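Local coordinates for protein glutamate racemase (Campylobacter jejuni, PDB 3UHF) that belongs to the Asp/Glu/hydantoin racemase family, an alpha/beta protein with two parallel beta-sheets whose loops together line a pocket holding D-glutamic acid, at residues G35-L40 with E259-T264; P171-G176 with P208-S213. All coordinates share one frame; numbering follows the deposited sequence. Where two conformers were deposited one is given.

Contact 1 of 2, residues G35-L40 with E259-T264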
loop_
_atom_site.group_PDB
_atom_site.type_symbol
_atom_site.label_atom_id
_atom_site.label_comp_id
_atom_site.label_asym_id
_atom_site.label_seq_id
_atom_site.Cartn_x
_atom_site.Cartn_y
_atom_site.Cartn_z
ATOM N N GLY A 35 -4.166 3.355 -7.039
ATOM C CA GLY A 35 -3.380 3.831 -5.914
ATOM C C GLY A 35 -2.153 2.979 -5.665
ATOM O O GLY A 35 -1.082 3.496 -5.324
ATOM N N GLY A 36 -2.315 1.671 -5.852
ATOM C CA GLY A 36 -1.255 0.702 -5.609
ATOM C C GLY A 36 0.016 0.924 -6.412
ATOM O O GLY A 36 1.061 0.327 -6.124
ATOM N N LEU A 37 -0.065 1.777 -7.426
ATOM C CA LEU A 37 1.128 2.183 -8.161
ATOM C C LEU A 37 2.190 2.800 -7.229
ATOM O O LEU A 37 3.379 2.759 -7.530
ATOM C CB LEU A 37 0.756 3.153 -9.292
ATOM C CG LEU A 37 -0.072 2.558 -10.442
ATOM C CD1 LEU A 37 -0.545 3.645 -11.422
ATOM C CD2 LEU A 37 0.690 1.451 -11.187
ATOM N N SER A 38 1.770 3.368 -6.100
ATOM C CA SER A 38 2.735 3.965 -5.184
ATOM C C SER A 38 3.636 2.881 -4.576
ATOM O O SER A 38 4.825 3.111 -4.312
ATOM C CB SER A 38 2.045 4.786 -4.089
ATOM O OG SER A 38 1.293 3.962 -3.219
ATOM N N VAL A 39 3.058 1.700 -4.373
ATOM C CA VAL A 39 3.799 0.542 -3.889
ATOM C C VAL A 39 4.627 -0.051 -5.020
ATOM O O VAL A 39 5.801 -0.390 -4.834
ATOM C CB VAL A 39 2.854 -0.529 -3.299
ATOM C CG1 VAL A 39 3.631 -1.797 -2.943
ATOM C CG2 VAL A 39 2.154 0.023 -2.059
ATOM N N LEU A 40 4.024 -0.160 -6.200
ATOM C CA LEU A 40 4.751 -0.655 -7.366
ATOM C C LEU A 40 6.024 0.158 -7.591
ATOM O O LEU A 40 7.094 -0.399 -7.860
ATOM C CB LEU A 40 3.873 -0.609 -8.614
ATOM C CG LEU A 40 4.548 -1.172 -9.866
ATOM C CD1 LEU A 40 4.752 -2.666 -9.709
ATOM C CD2 LEU A 40 3.735 -0.862 -11.124
ATOM N N GLU A 259 -5.956 1.086 -20.215
ATOM C CA GLU A 259 -5.086 2.101 -20.805
ATOM C C GLU A 259 -4.937 3.319 -19.888
ATOM O O GLU A 259 -3.880 3.940 -19.839
ATOM C CB GLU A 259 -5.567 2.503 -22.209
ATOM C CG GLU A 259 -5.415 1.385 -23.246
ATOM C CD GLU A 259 -4.006 0.800 -23.286
ATOM O OE1 GLU A 259 -3.871 -0.439 -23.416
ATOM O OE2 GLU A 259 -3.030 1.579 -23.195
ATOM N N SER A 260 -6.000 3.653 -19.164
ATOM C CA SER A 260 -5.934 4.736 -18.196
ATOM C C SER A 260 -4.970 4.375 -17.063
ATOM O O SER A 260 -4.216 5.221 -16.575
ATOM C CB SER A 260 -7.323 5.038 -17.630
ATOM O OG SER A 260 -7.257 6.020 -16.612
ATOM N N LEU A 261 -4.998 3.113 -16.647
ATOM C CA LEU A 261 -4.101 2.640 -15.592
ATOM C C LEU A 261 -2.647 2.747 -16.040
ATOM O O LEU A 261 -1.801 3.248 -15.297
ATOM C CB LEU A 261 -4.414 1.194 -15.202
ATOM C CG LEU A 261 -3.354 0.529 -14.306
ATOM C CD1 LEU A 261 -3.197 1.288 -13.007
ATOM C CD2 LEU A 261 -3.694 -0.922 -14.043
ATOM N N LYS A 262 -2.364 2.274 -17.249
ATOM C CA LYS A 262 -1.016 2.349 -17.803
ATOM C C LYS A 262 -0.546 3.798 -17.902
ATOM O O LYS A 262 0.606 4.101 -17.597
ATOM C CB LYS A 262 -0.959 1.684 -19.182
ATOM C CG LYS A 262 -1.201 0.184 -19.154
ATOM C CD LYS A 262 -1.252 -0.387 -20.570
ATOM C CE LYS A 262 -1.513 -1.885 -20.555
ATOM N NZ LYS A 262 -1.725 -2.441 -21.924
ATOM N N ASN A 263 -1.443 4.684 -18.328
ATOM C CA ASN A 263 -1.116 6.098 -18.454
ATOM C C ASN A 263 -0.694 6.696 -17.123
ATOM O O ASN A 263 0.316 7.397 -17.040
ATOM C CB ASN A 263 -2.298 6.882 -19.023
ATOM C CG ASN A 263 -2.026 8.374 -19.094
ATOM O OD1 ASN A 263 -1.285 8.842 -19.958
ATOM N ND2 ASN A 263 -2.629 9.130 -18.185
ATOM N N THR A 264 -1.473 6.413 -16.084
ATOM C CA THR A 264 -1.158 6.884 -14.740
ATOM C C THR A 264 0.185 6.314 -14.288
ATOM O O THR A 264 1.004 7.013 -13.685
ATOM C CB THR A 264 -2.252 6.481 -13.725
ATOM O OG1 THR A 264 -3.512 7.017 -14.146
ATOM C CG2 THR A 264 -1.924 7.014 -12.336
#
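Leu-37 meets Leu-261 and Thr-264 through a single methyl, and the contact is wholly apolar. CD1 of Leu-37 lies 3.8 Å from CG2 of Thr-264 and 3.9 Å from CD1 of Leu-261, so one carbon touches both residues, which sit one turn apart on the C-terminal helix. The leucine reaches across because its chain is stretched out, with CD1 anti to CA (chi2 173°). On the other side, chi1 of Thr-264 (-58°, to OG1) sets the hydroxyl beside the backbone N and leaves CG2 anti to it; its CB is also close, 4.0 Å from Leu-37 CD1. Leu-261 starts out off to one side of the contact, and only its CD1 methyl swings in. The backbones stay well apart, with 8.4 Å between the CA atoms of Leu-37 and Thr-264.

Other side chains pack against the two leucines. Helix 37-45 and the C-terminal helix 258-268 come together over neighbouring strands 51-56 and 249-254 of the five-stranded parallel sheet: both leucines rest on Tyr-54 of the first strand, and Leu-37 also touches Phe-252 of the second.

The polar interactions stay within each segment or lead away from it. Thr-264 N bonds to Ser-260 O at 3.0 Å in the usual helical pattern. Away from Leu-37, Lys-262 NZ makes a salt bridge of 3.3 Å with Glu-259 OE1, arriving on the syn side and 31° out of the carboxylate plane. On the 35-40 side, Ser-38 OG is hydrogen-bonded to the backbone O of Thr-205, a residue of the ligand pocket.

Nothing directional holds the two helices together here; the tie is apolar side-chain packing that buries about 119 Å² between the segments.

Contact 2 of 2, residues P171-G176 with P208-S213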
loop_
_atom_site.group_PDB
_atom_site.type_symbol
_atom_site.label_atom_id
_atom_site.label_comp_id
_atom_site.label_asym_id
_atom_site.label_seq_id
_atom_site.Cartn_x
_atom_site.Cartn_y
_atom_site.Cartn_z
ATOM N N PRO A 171 -10.425 9.959 -3.187
ATOM C CA PRO A 171 -10.896 10.555 -4.449
ATOM C C PRO A 171 -10.208 11.875 -4.812
ATOM O O PRO A 171 -10.129 12.188 -5.997
ATOM C CB PRO A 171 -12.403 10.771 -4.207
ATOM C CG PRO A 171 -12.572 10.773 -2.724
ATOM C CD PRO A 171 -11.522 9.805 -2.213
ATOM N N MET A 172 -9.741 12.648 -3.828
ATOM C CA MET A 172 -8.991 13.865 -4.139
ATOM C C MET A 172 -7.719 13.548 -4.919
ATOM O O MET A 172 -7.424 14.199 -5.924
ATOM C CB MET A 172 -8.674 14.667 -2.874
ATOM C CG MET A 172 -9.937 15.280 -2.280
ATOM S SD MET A 172 -9.678 16.105 -0.700
ATOM C CE MET A 172 -9.141 17.725 -1.279
ATOM N N VAL A 173 -6.993 12.525 -4.472
ATOM C CA VAL A 173 -5.798 12.087 -5.182
ATOM C C VAL A 173 -6.144 11.645 -6.594
ATOM O O VAL A 173 -5.438 11.968 -7.545
ATOM C CB VAL A 173 -5.063 10.948 -4.423
ATOM C CG1 VAL A 173 -4.082 10.224 -5.339
ATOM C CG2 VAL A 173 -4.340 11.520 -3.214
ATOM N N GLU A 174 -7.247 10.922 -6.747
ATOM C CA GLU A 174 -7.628 10.456 -8.081
ATOM C C GLU A 174 -8.017 11.612 -9.021
ATOM O O GLU A 174 -7.869 11.488 -10.239
ATOM C CB GLU A 174 -8.693 9.349 -8.004
ATOM C CG GLU A 174 -8.134 8.070 -7.343
ATOM C CD GLU A 174 -9.022 6.840 -7.524
ATOM O OE1 GLU A 174 -8.756 5.821 -6.849
ATOM O OE2 GLU A 174 -9.973 6.881 -8.341
ATOM N N GLU A 175 -8.470 12.716 -8.424
ATOM C CA GLU A 175 -8.803 13.948 -9.156
ATOM C C GLU A 175 -7.577 14.832 -9.378
ATOM O O GLU A 175 -7.680 15.931 -9.926
ATOM C CB GLU A 175 -9.901 14.752 -8.432
ATOM C CG GLU A 175 -11.313 14.225 -8.688
ATOM C CD GLU A 175 -12.417 15.285 -8.583
ATOM O OE1 GLU A 175 -12.126 16.498 -8.490
ATOM O OE2 GLU A 175 -13.602 14.892 -8.615
ATOM N N GLY A 176 -6.422 14.343 -8.942
ATOM C CA GLY A 176 -5.150 15.028 -9.125
ATOM C C GLY A 176 -4.912 16.196 -8.190
ATOM O O GLY A 176 -4.094 17.073 -8.478
ATOM N N PRO A 208 0.833 8.595 -0.399
ATOM C CA PRO A 208 2.127 9.198 -0.744
ATOM C C PRO A 208 2.025 10.393 -1.706
ATOM O O PRO A 208 2.909 11.254 -1.712
ATOM C CB PRO A 208 2.890 8.030 -1.398
ATOM C CG PRO A 208 2.413 6.834 -0.648
ATOM C CD PRO A 208 0.901 7.116 -0.461
ATOM N N LEU A 209 0.960 10.453 -2.500
ATOM C CA LEU A 209 0.791 11.554 -3.451
ATOM C C LEU A 209 0.545 12.867 -2.704
ATOM O O LEU A 209 0.709 13.953 -3.262
ATOM C CB LEU A 209 -0.367 11.267 -4.423
ATOM C CG LEU A 209 -0.132 10.338 -5.625
ATOM C CD1 LEU A 209 0.877 10.936 -6.597
ATOM C CD2 LEU A 209 0.301 8.938 -5.182
ATOM N N LEU A 210 0.138 12.752 -1.440
ATOM C CA LEU A 210 -0.133 13.905 -0.590
ATOM C C LEU A 210 0.982 14.138 0.416
ATOM O O LEU A 210 0.860 14.976 1.312
ATOM C CB LEU A 210 -1.429 13.681 0.189
ATOM C CG LEU A 210 -2.677 13.412 -0.643
ATOM C CD1 LEU A 210 -3.894 13.298 0.255
ATOM C CD2 LEU A 210 -2.893 14.513 -1.688
ATOM N N GLY A 211 2.065 13.381 0.292
ATOM C CA GLY A 211 3.104 13.424 1.302
ATOM C C GLY A 211 3.735 14.790 1.500
ATOM O O GLY A 211 3.947 15.217 2.636
ATOM N N ARG A 212 4.042 15.482 0.409
ATOM C CA ARG A 212 4.650 16.804 0.526
ATOM C C ARG A 212 3.712 17.760 1.262
ATOM O O ARG A 212 4.133 18.508 2.148
ATOM C CB ARG A 212 5.018 17.362 -0.848
ATOM C CG ARG A 212 5.708 18.718 -0.800
ATOM C CD ARG A 212 6.015 19.251 -2.195
ATOM N NE ARG A 212 4.795 19.516 -2.953
ATOM C CZ ARG A 212 4.303 18.711 -3.891
ATOM N NH1 ARG A 212 3.182 19.036 -4.522
ATOM N NH2 ARG A 212 4.930 17.583 -4.202
ATOM N N SER A 213 2.434 17.719 0.902
ATOM C CA SER A 213 1.441 18.566 1.546
ATOM C C SER A 213 1.210 18.189 3.009
ATOM O O SER A 213 1.073 19.067 3.860
ATOM C CB SER A 213 0.123 18.529 0.763
ATOM O OG SER A 213 0.252 19.277 -0.430
#
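Val-173 packs against Leu-209 and Leu-210 with purely aliphatic surfaces, and no flat group spans the two segments. The flat groups lie around the contact: the side chains of Val-173 and Leu-209 both touch Phe-178, and Val-173 also touches His-206. The carboxylate of Glu-174, next along the helix, uses OE1 to hydrogen-bond His-206 NE2.

The two branches of Val-173 have different main partners. CG1, anti to the backbone N (chi1 163°), goes to Leu-209 and lies 4.0 Å from its CG, the two side chains crossing at about a right angle. CG2 lies mainly against Leu-210. It comes within 3.6 Å of Leu-210 CG and 3.7 Å of its CD2, with CD1 at 3.9 Å, so the methyl sits against the fork of the leucine. Leu-210 also rests on Leu-183 of helix 181-191.

Both segments switch secondary structure close to the packed residues. Helix 169-174 ends in a Schellman motif in which Gly-176, with positive phi (77°), returns its N to Val-173 O at 2.9 Å. In 208-213 a 3-10 turn closed by Gly-211 N on Pro-208 O gives way to helix 211-218, and Leu-210 occupies the N-cap position.

Val-170 and the run from Cys-204 to His-206 belong to the D-glutamic acid pocket, and the side chain of Val-173 is about 9 Å from the ligand. The arrangement is consistent with a second shell in an alpha/beta lobe, since Val-173 touches the pocket residue His-206: a short helix packed on the loop that joins strand 199-202 to its following helix.

Overall arrangement
Following the chain from its N terminus, residues 35-40 come first, just after strand 26-31, and wait until 259-264, near the C terminus, to close contact 1. The 218 residues between include the whole four-stranded sheet. Nested inside that long loop, contact 2 closes a short one of 31 residues, from 171-176 to 208-213, which takes in helix 181-191 and strand 199-202. Contact 1 thus joins the first and last helices of the five-stranded part, and contact 2 ties neighbouring elements of the four-stranded part. Their centres are 13 Å apart, and the two meet where Ser-38 OG packs 4.0 Å from Pro-208 CG.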